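Local coordinates for protein lipoteichoic acid primase (Listeria monocytogenes, PDB 4UOP) that belongs to the sulfatase family of alpha/beta enzymes and is a lipoteichoic acid primase, here as its extracellular catalytic domain with a bound magnesium ion, at residues Ile339-Met342 / Pro343-Asn347; Ile236-Pro239 / Ser240-Asp244. All coordinates share one frame; numbering follows the deposited sequence.

Interaction 1, at residues 339-347, lies largely on the buried helix 341-348, its centre about 11 Å from the centre of the chain; interaction 2, at residues 236-244, is a partly exposed turn whose centre lies about 29 Å from the chain centre, on the other side. Their centres are about 39 Å apart and they do not touch. Both are local contacts in which a carbonyl oxygen receives two donors, but interaction 1 continues as a regular run of helical bonds with apolar side chains packed into the protein, whereas in interaction 2, a single turn, one of the two bonds is weak, the leucines point inward, and charged groups and a water lie toward the surface. They hold no secondary-structure element in common.

Interaction 1. Residues Ile339-Met342 / Pro343-Asn347; sequences IDIM and PTVMN
Thr344 grips the carbonyl oxygen of Asp340 twice, through its backbone N at 3.3 Å and, more closely, through OG1 at 2.8 Å. The two donors reach Asp340 O from opposite faces of the carbonyl plane. With chi1 at -60°, OG1 of Thr344 stays on the side of its own backbone N and points away from its carbonyl, which turns the hydroxyl back over the preceding turn. The next bonds are straighter: Val345 N meets Ile341 O at 2.9 Å, and Met346 N meets Met342 O with an N-H...O angle of 168°.

Between these bonds the side chains pair off by one turn. Ile341 and Val345 lie alongside each other, touching through their CG2 methyls at 4.0 Å. Met342 runs out fully extended, while Met346 kinks at its last two torsions; the two chains cross obliquely and meet CG to CG at 3.9 Å. Pro343 has no N-H to give, yet its ring fits near the N-terminal end of the helix: CG rests 3.5 Å from Asp340 O, and the peptide link itself holds CD close to CB of Met342.

Farther out, Asp340 is fixed by the backbone N of Gly337 on OD2 and that of Thr361 on OD1, and OG1 of Thr344 also bonds to Ile363 N. The methionines pack on Met139 and Leu142 of helix 139-144, whereas Ile341 faces Val115 and Tyr282 and Val345 meets Val280, so neighbouring faces of the turn serve different neighbours. The arrangement is a stretch of alpha-helix 341-348 near its N-terminal end, with i to i+4 bonds, a proline near that end and a threonine hydroxyl doubling a backbone bond, packed against the central sheet of the sulfatase-family alpha/beta fold.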
ATOM      1  N   ILE B 339     -15.048  -3.462  10.315  1.00 19.14           N
ATOM      2  CA  ILE B 339     -16.019  -2.408   9.975  1.00 21.61           C
ATOM      3  C   ILE B 339     -17.413  -2.607  10.571  1.00 20.16           C
ATOM      4  O   ILE B 339     -18.210  -1.657  10.603  1.00 21.26           O
ATOM      5  CB  ILE B 339     -16.180  -2.222   8.455  1.00 24.36           C
ATOM      6  CG1 ILE B 339     -16.589  -3.535   7.782  1.00 26.11           C
ATOM      7  CG2 ILE B 339     -14.914  -1.642   7.859  1.00 26.54           C
ATOM      8  CD1 ILE B 339     -17.162  -3.332   6.400  1.00 28.97           C
ATOM      9  N   ASP B 340     -17.731  -3.831  10.981  1.00 19.44           N
ATOM     10  CA  ASP B 340     -19.048  -4.161  11.537  1.00 19.73           C
ATOM     11  C   ASP B 340     -19.188  -3.923  13.041  1.00 19.35           C
ATOM     12  O   ASP B 340     -20.280  -4.030  13.587  1.00 18.07           O
ATOM     13  CB  ASP B 340     -19.390  -5.618  11.220  1.00 20.77           C
ATOM     14  CG  ASP B 340     -19.399  -5.904   9.714  1.00 22.77           C
ATOM     15  OD1 ASP B 340     -20.028  -5.104   8.974  1.00 24.81           O
ATOM     16  OD2 ASP B 340     -18.756  -6.891   9.269  1.00 22.58           O
ATOM     17  N   ILE B 341     -18.079  -3.621  13.727  1.00 17.86           N
ATOM     18  CA  ILE B 341     -18.145  -3.484  15.177  1.00 18.11           C
ATOM     19  C   ILE B 341     -19.039  -2.313  15.611  1.00 19.07           C
ATOM     20  O   ILE B 341     -19.856  -2.477  16.522  1.00 19.29           O
ATOM     21  CB  ILE B 341     -16.739  -3.429  15.816  1.00 17.82           C
ATOM     22  CG1 ILE B 341     -16.077  -4.806  15.652  1.00 18.81           C
ATOM     23  CG2 ILE B 341     -16.851  -3.040  17.283  1.00 18.66           C
ATOM     24  CD1 ILE B 341     -14.630  -4.909  16.139  1.00 17.95           C
ATOM     25  N   MET B 342     -18.943  -1.165  14.940  1.00 19.10           N
ATOM     26  CA  MET B 342     -19.739   0.014  15.351  1.00 19.71           C
ATOM     27  C   MET B 342     -21.257  -0.228  15.266  1.00 19.25           C
ATOM     28  O   MET B 342     -21.951  -0.074  16.269  1.00 17.91           O
ATOM     29  CB  MET B 342     -19.358   1.261  14.560  1.00 20.10           C
ATOM     30  CG  MET B 342     -20.242   2.444  14.899  1.00 23.11           C
ATOM     31  SD  MET B 342     -19.806   3.958  14.056  1.00 27.04           S
ATOM     32  CE  MET B 342     -21.134   5.004  14.662  1.00 27.49           C
ATOM     33  N   PRO B 343     -21.773  -0.620  14.085  1.00 19.67           N
ATOM     34  CA  PRO B 343     -23.228  -0.846  14.042  1.00 20.35           C
ATOM     35  C   PRO B 343     -23.714  -1.937  15.009  1.00 20.09           C
ATOM     36  O   PRO B 343     -24.806  -1.818  15.564  1.00 19.90           O
ATOM     37  CB  PRO B 343     -23.497  -1.214  12.576  1.00 20.60           C
ATOM     38  CG  PRO B 343     -22.156  -1.586  12.010  1.00 20.56           C
ATOM     39  CD  PRO B 343     -21.157  -0.772  12.756  1.00 20.07           C
ATOM     40  N   THR B 344     -22.883  -2.955  15.261  1.00 18.30           N
ATOM     41  CA  THR B 344     -23.244  -4.019  16.177  1.00 18.91           C
ATOM     42  C   THR B 344     -23.354  -3.461  17.610  1.00 19.42           C
ATOM     43  O   THR B 344     -24.313  -3.740  18.341  1.00 18.77           O
ATOM     44  CB  THR B 344     -22.213  -5.175  16.097  1.00 19.07           C
ATOM     45  OG1 THR B 344     -22.170  -5.697  14.761  1.00 18.26           O
ATOM     46  CG2 THR B 344     -22.547  -6.323  17.053  1.00 20.14           C
ATOM     47  N   VAL B 345     -22.360  -2.671  18.011  1.00 17.73           N
ATOM     48  CA  VAL B 345     -22.325  -2.122  19.345  1.00 18.62           C
ATOM     49  C   VAL B 345     -23.404  -1.048  19.567  1.00 18.45           C
ATOM     50  O   VAL B 345     -24.036  -1.022  20.618  1.00 18.67           O
ATOM     51  CB  VAL B 345     -20.921  -1.572  19.670  1.00 18.61           C
ATOM     52  CG1 VAL B 345     -20.935  -0.779  20.981  1.00 19.82           C
ATOM     53  CG2 VAL B 345     -19.949  -2.734  19.764  1.00 19.32           C
ATOM     54  N   MET B 346     -23.620  -0.191  18.581  1.00 19.25           N
ATOM     55  CA  MET B 346     -24.621   0.861  18.717  1.00 21.01           C
ATOM     56  C   MET B 346     -26.002   0.238  18.953  1.00 20.88           C
ATOM     57  O   MET B 346     -26.784   0.755  19.760  1.00 20.72           O
ATOM     58  CB  MET B 346     -24.652   1.776  17.493  1.00 21.88           C
ATOM     59  CG  MET B 346     -23.384   2.590  17.246  1.00 23.22           C
ATOM     60  SD  MET B 346     -22.818   3.612  18.640  1.00 26.11           S
ATOM     61  CE  MET B 346     -21.746   2.458  19.506  1.00 25.54           C
ATOM     62  N   ASN B 347     -26.298  -0.870  18.278  1.00 19.40           N
ATOM     63  CA  ASN B 347     -27.560  -1.566  18.526  1.00 20.32           C
ATOM     64  C   ASN B 347     -27.689  -2.041  19.983  1.00 20.30           C
ATOM     65  O   ASN B 347     -28.718  -1.828  20.639  1.00 19.99           O
ATOM     66  CB  ASN B 347     -27.742  -2.724  17.539  1.00 20.84           C
ATOM     67  CG  ASN B 347     -28.996  -3.535  17.819  1.00 20.85           C
ATOM     68  OD1 ASN B 347     -30.118  -3.058  17.597  1.00 23.37           O
ATOM     69  ND2 ASN B 347     -28.827  -4.739  18.319  1.00 19.99           N
TER

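Interaction 2. Residues Ile236-Pro239 / Ser240-Asp244; sequences IDLP and SDLKD
The backbone folds back after Pro239, over Ser240 and Asp241, in a type I beta-turn closed by an i to i+3 bond: the carbonyl oxygen of Pro239 accepts Leu242 N at 2.9 Å. Leu242 N sits above the carbonyl plane, and Lys243 N adds a weak second bond to the same oxygen. The return brings the CA atoms of Leu238 and Lys243 to 5.4 Å.

Leu238 and Leu242 lie nearly perpendicular, CD2 of Leu238 lying 4.1 Å from CB of Leu242. CD1 of Leu242 runs beside the Pro239 ring, 4.0 Å from its CG, and Leu247, Phe251 and Ile77 also touch Leu242. The Lys243 chain kinks at its last two torsions, passing CE 3.7 Å from Leu238 O and carrying NZ to a water at 2.8 Å; Leu238 N holds the same water only weakly. Asp237 OD1 stays 4.3 Å from Lys243 NZ, too far for a salt bridge. Asp241 instead takes a hydrogen bond from Tyr300 OH on OD1 and a salt bridge from Lys299 on OD2.

The turn thus rests on one backbone bond with a weak second to the same oxygen and on a leucine-proline patch, while the lysine is linked loosely, by way of a water, to Leu238 N and would feel Asp237 as a loose electrostatic attraction at most.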
ATOM      1  N   ILE B 236       5.531 -20.404  28.831  1.00 27.41           N
ATOM      2  CA  ILE B 236       5.352 -21.628  28.064  1.00 27.67           C
ATOM      3  C   ILE B 236       6.702 -22.330  27.914  1.00 28.63           C
ATOM      4  O   ILE B 236       7.662 -21.734  27.430  1.00 27.58           O
ATOM      5  CB  ILE B 236       4.760 -21.322  26.670  1.00 26.97           C
ATOM      6  CG1 ILE B 236       3.456 -20.520  26.802  1.00 26.14           C
ATOM      7  CG2 ILE B 236       4.522 -22.599  25.877  1.00 26.59           C
ATOM      8  CD1 ILE B 236       2.387 -21.180  27.645  1.00 26.36           C
ATOM      9  N   ASP B 237       6.780 -23.577  28.359  1.00 29.97           N
ATOM     10  CA  ASP B 237       7.953 -24.409  28.088  1.00 35.33           C
ATOM     11  C   ASP B 237       7.806 -24.956  26.662  1.00 32.08           C
ATOM     12  O   ASP B 237       6.966 -25.814  26.406  1.00 32.44           O
ATOM     13  CB  ASP B 237       8.071 -25.545  29.112  1.00 39.39           C
ATOM     14  CG  ASP B 237       9.233 -26.493  28.814  1.00 46.70           C
ATOM     15  OD1 ASP B 237      10.310 -26.023  28.373  1.00 49.34           O
ATOM     16  OD2 ASP B 237       9.064 -27.718  29.024  1.00 53.31           O
ATOM     17  N   LEU B 238       8.614 -24.432  25.747  1.00 28.58           N
ATOM     18  CA  LEU B 238       8.438 -24.701  24.320  1.00 27.86           C
ATOM     19  C   LEU B 238       9.160 -25.984  23.907  1.00 27.47           C
ATOM     20  O   LEU B 238      10.287 -26.208  24.344  1.00 26.33           O
ATOM     21  CB  LEU B 238       9.001 -23.554  23.489  1.00 26.47           C
ATOM     22  CG  LEU B 238       8.245 -22.226  23.486  1.00 27.13           C
ATOM     23  CD1 LEU B 238       9.059 -21.178  22.758  1.00 27.59           C
ATOM     24  CD2 LEU B 238       6.892 -22.380  22.828  1.00 27.17           C
ATOM     25  N   PRO B 239       8.530 -26.802  23.055  1.00 27.49           N
ATOM     26  CA  PRO B 239       9.279 -27.925  22.443  1.00 28.13           C
ATOM     27  C   PRO B 239      10.354 -27.437  21.473  1.00 27.32           C
ATOM     28  O   PRO B 239      10.302 -26.291  21.018  1.00 26.12           O
ATOM     29  CB  PRO B 239       8.207 -28.727  21.725  1.00 28.54           C
ATOM     30  CG  PRO B 239       7.036 -27.815  21.566  1.00 29.91           C
ATOM     31  CD  PRO B 239       7.107 -26.799  22.664  1.00 28.42           C
ATOM     32  N   SER B 240      11.321 -28.294  21.148  1.00 25.49           N
ATOM     33  CA  SER B 240      12.500 -27.849  20.397  1.00 25.23           C
ATOM     34  C   SER B 240      12.182 -27.390  18.977  1.00 26.72           C
ATOM     35  O   SER B 240      12.939 -26.608  18.392  1.00 28.53           O
ATOM     36  CB  SER B 240      13.567 -28.954  20.360  1.00 24.84           C
ATOM     37  OG  SER B 240      13.152 -30.020  19.521  1.00 24.07           O
ATOM     38  N   ASP B 241      11.075 -27.862  18.412  1.00 27.20           N
ATOM     39  CA  ASP B 241      10.689 -27.372  17.100  1.00 28.03           C
ATOM     40  C   ASP B 241      10.009 -25.992  17.142  1.00 27.60           C
ATOM     41  O   ASP B 241       9.698 -25.452  16.089  1.00 27.58           O
ATOM     42  CB  ASP B 241       9.874 -28.398  16.322  1.00 28.85           C
ATOM     43  CG  ASP B 241       8.518 -28.689  16.911  1.00 30.39           C
ATOM     44  OD1 ASP B 241       8.081 -28.044  17.885  1.00 32.60           O
ATOM     45  OD2 ASP B 241       7.884 -29.626  16.394  1.00 32.59           O
ATOM     46  N   LEU B 242       9.833 -25.432  18.340  1.00 26.33           N
ATOM     47  CA  LEU B 242       9.391 -24.041  18.507  1.00 27.46           C
ATOM     48  C   LEU B 242      10.385 -23.101  19.188  1.00 28.55           C
ATOM     49  O   LEU B 242      10.345 -21.891  18.969  1.00 27.09           O
ATOM     50  CB  LEU B 242       8.126 -24.009  19.321  1.00 26.41           C
ATOM     51  CG  LEU B 242       6.899 -24.512  18.580  1.00 26.92           C
ATOM     52  CD1 LEU B 242       5.741 -24.683  19.536  1.00 27.48           C
ATOM     53  CD2 LEU B 242       6.536 -23.569  17.448  1.00 28.10           C
ATOM     54  N   LYS B 243      11.311 -23.638  19.971  1.00 31.47           N
ATOM     55  CA  LYS B 243      12.117 -22.800  20.830  1.00 33.28           C
ATOM     56  C   LYS B 243      12.992 -21.960  19.913  1.00 32.04           C
ATOM     57  O   LYS B 243      13.502 -22.462  18.916  1.00 31.77           O
ATOM     58  CB  LYS B 243      12.967 -23.635  21.803  1.00 37.25           C
ATOM     59  CG  LYS B 243      13.494 -22.847  23.003  1.00 39.81           C
ATOM     60  CD  LYS B 243      14.359 -23.698  23.910  1.00 43.33           C
ATOM     61  CE  LYS B 243      13.531 -24.494  24.901  1.00 46.30           C
ATOM     62  NZ  LYS B 243      13.291 -23.755  26.170  1.00 50.17           N
ATOM     63  N   ASP B 244      13.119 -20.673  20.237  1.00 33.95           N
ATOM     64  CA  ASP B 244      13.913 -19.692  19.472  1.00 35.73           C
ATOM     65  C   ASP B 244      13.548 -19.583  17.971  1.00 33.94           C
ATOM     66  O   ASP B 244      14.397 -19.319  17.105  1.00 35.62           O
ATOM     67  CB  ASP B 244      15.401 -19.973  19.700  1.00 39.19           C
ATOM     68  CG  ASP B 244      15.819 -19.800  21.171  1.00 43.23           C
ATOM     69  OD1 ASP B 244      14.955 -19.485  22.021  1.00 47.68           O
ATOM     70  OD2 ASP B 244      17.020 -19.978  21.486  1.00 49.70           O
TER
HETATM   71  O   HOH W   1      11.013 -22.060  26.149  1.00 36.36           O